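Local coordinates for protein malic enzyme (Entamoeba histolytica, PDB 3NV9) that activates the prodrug metronidazole and, as a dimeric malic enzyme, converts malate to pyruvate by oxidative decarboxylation with a nicotinamide cofactor, at the interface of chains A and B. Residues are numbered along the deposited sequence; one frame, centred on the assembly and turned at random. Chains: chain A/B, Malic enzyme.

The interface of chains A and B. Residues chain A 32, 329, 350-352; chain B 62, 66-67.
B:Asn62 and B:Pro67 press into chain A at neighbouring points, one against an aromatic ring and the other against a guanidinium group. The methylene CB of B:Asn62 sits over the centre of the A:Tyr32 ring, 3.3 Å above its plane, a CH-pi contact suited to a broad, flat aromatic face. With CG of B:Asn62 anti to its own carbonyl carbon (chi1 -61°), the amide runs on past the ring toward A:Gly351. The amide plane is turned 74° from that of the tyrosine. Its OD1 lies 3.2 Å from CA of A:Gly351, where the lack of a side chain permits so close an approach.

B:Pro67 packs just as closely. Its CG lies over one face of the A:Arg350 guanidinium, offset toward the rim, and its CB meets the backbone O of A:Pro329 at 3.4 Å. The rigid, apolar pyrrolidine ring suits this flat surface, which A:Asp352 holds in place from the side: A:Arg350 NE reaches OD1 at 2.7 Å and NH2 reaches OD2 at 2.6 Å, both through syn lone pairs and close to the guanidinium plane. This paired salt bridge probably offsets the arginine charge and leaves a face for the proline.

Polar contact across the chains is looser. ND2 of B:Asn62 makes weak hydrogen bonds to the phenol OH of A:Tyr32 and to O of A:Gly351, each 3.4 Å long, while chain A buries little of B:Thr66, which a cis peptide bond joins to B:Pro67.

In the two-fold dimer, the short helix 61-64 of chain B and the loop after it lie among helix 21-43 of chain A and the loops following strands 322-325 and 345-348, probably a local part of the deep entanglement of the subunits.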
loop_
_atom_site.group_PDB
_atom_site.type_symbol
_atom_site.label_atom_id
_atom_site.label_comp_id
_atom_site.label_asym_id
_atom_site.label_seq_id
_atom_site.Cartn_x
_atom_site.Cartn_y
_atom_site.Cartn_z
ATOM N N TYR A 32 21.991 -11.157 -14.050
ATOM C CA TYR A 32 20.757 -10.876 -13.359
ATOM C C TYR A 32 20.876 -9.788 -12.326
ATOM O O TYR A 32 19.961 -8.983 -12.202
ATOM C CB TYR A 32 20.120 -12.124 -12.788
ATOM C CG TYR A 32 19.466 -12.969 -13.868
ATOM C CD1 TYR A 32 18.425 -12.456 -14.658
ATOM C CD2 TYR A 32 19.891 -14.266 -14.112
ATOM C CE1 TYR A 32 17.852 -13.209 -15.648
ATOM C CE2 TYR A 32 19.308 -15.026 -15.107
ATOM C CZ TYR A 32 18.302 -14.505 -15.853
ATOM O OH TYR A 32 17.739 -15.291 -16.828
ATOM N N PRO A 329 21.658 -14.653 -2.848
ATOM C CA PRO A 329 21.483 -14.850 -4.320
ATOM C C PRO A 329 22.377 -15.951 -4.876
ATOM O O PRO A 329 22.153 -16.421 -5.987
ATOM C CB PRO A 329 21.829 -13.473 -4.908
ATOM C CG PRO A 329 22.863 -12.909 -3.975
ATOM C CD PRO A 329 22.508 -13.484 -2.556
ATOM N N ARG A 350 16.839 -20.182 -6.879
ATOM C CA ARG A 350 16.876 -19.338 -8.083
ATOM C C ARG A 350 16.082 -19.888 -9.265
ATOM O O ARG A 350 16.071 -21.096 -9.494
ATOM C CB ARG A 350 18.343 -19.142 -8.525
ATOM C CG ARG A 350 19.154 -18.410 -7.515
ATOM C CD ARG A 350 20.664 -18.462 -7.744
ATOM N NE ARG A 350 21.023 -17.985 -9.071
ATOM C CZ ARG A 350 22.232 -17.540 -9.427
ATOM N NH1 ARG A 350 23.224 -17.432 -8.535
ATOM N NH2 ARG A 350 22.429 -17.128 -10.673
ATOM N N GLY A 351 15.477 -19.004 -10.062
ATOM C CA GLY A 351 14.817 -19.433 -11.303
ATOM C C GLY A 351 15.710 -19.563 -12.517
ATOM O O GLY A 351 15.230 -19.831 -13.615
ATOM N N ASP A 352 17.027 -19.347 -12.349
ATOM C CA ASP A 352 17.930 -19.517 -13.470
ATOM C C ASP A 352 18.656 -20.855 -13.463
ATOM O O ASP A 352 19.514 -21.116 -14.356
ATOM C CB ASP A 352 18.878 -18.329 -13.651
ATOM C CG ASP A 352 19.802 -18.113 -12.459
ATOM O OD1 ASP A 352 19.412 -18.244 -11.278
ATOM O OD2 ASP A 352 20.943 -17.734 -12.728
ATOM N N ASN B 62 13.931 -13.561 -12.499
ATOM C CA ASN B 62 15.321 -13.638 -12.007
ATOM C C ASN B 62 15.965 -12.279 -11.754
ATOM O O ASN B 62 17.002 -12.203 -11.060
ATOM C CB ASN B 62 16.165 -14.454 -12.974
ATOM C CG ASN B 62 15.633 -15.900 -13.101
ATOM O OD1 ASN B 62 15.054 -16.406 -12.151
ATOM N ND2 ASN B 62 15.728 -16.505 -14.305
ATOM N N THR B 66 14.999 -13.298 -6.874
ATOM C CA THR B 66 16.330 -13.896 -6.764
ATOM C C THR B 66 16.716 -14.530 -8.074
ATOM O O THR B 66 15.859 -15.124 -8.723
ATOM C CB THR B 66 16.387 -15.013 -5.715
ATOM O OG1 THR B 66 15.236 -15.877 -5.885
ATOM C CG2 THR B 66 16.328 -14.447 -4.414
ATOM N N PRO B 67 18.004 -14.424 -8.459
ATOM C CA PRO B 67 19.052 -13.783 -7.633
ATOM C C PRO B 67 19.171 -12.288 -7.839
ATOM O O PRO B 67 19.747 -11.625 -6.982
ATOM C CB PRO B 67 20.349 -14.452 -8.137
ATOM C CG PRO B 67 20.072 -14.646 -9.669
ATOM C CD PRO B 67 18.527 -14.955 -9.738
#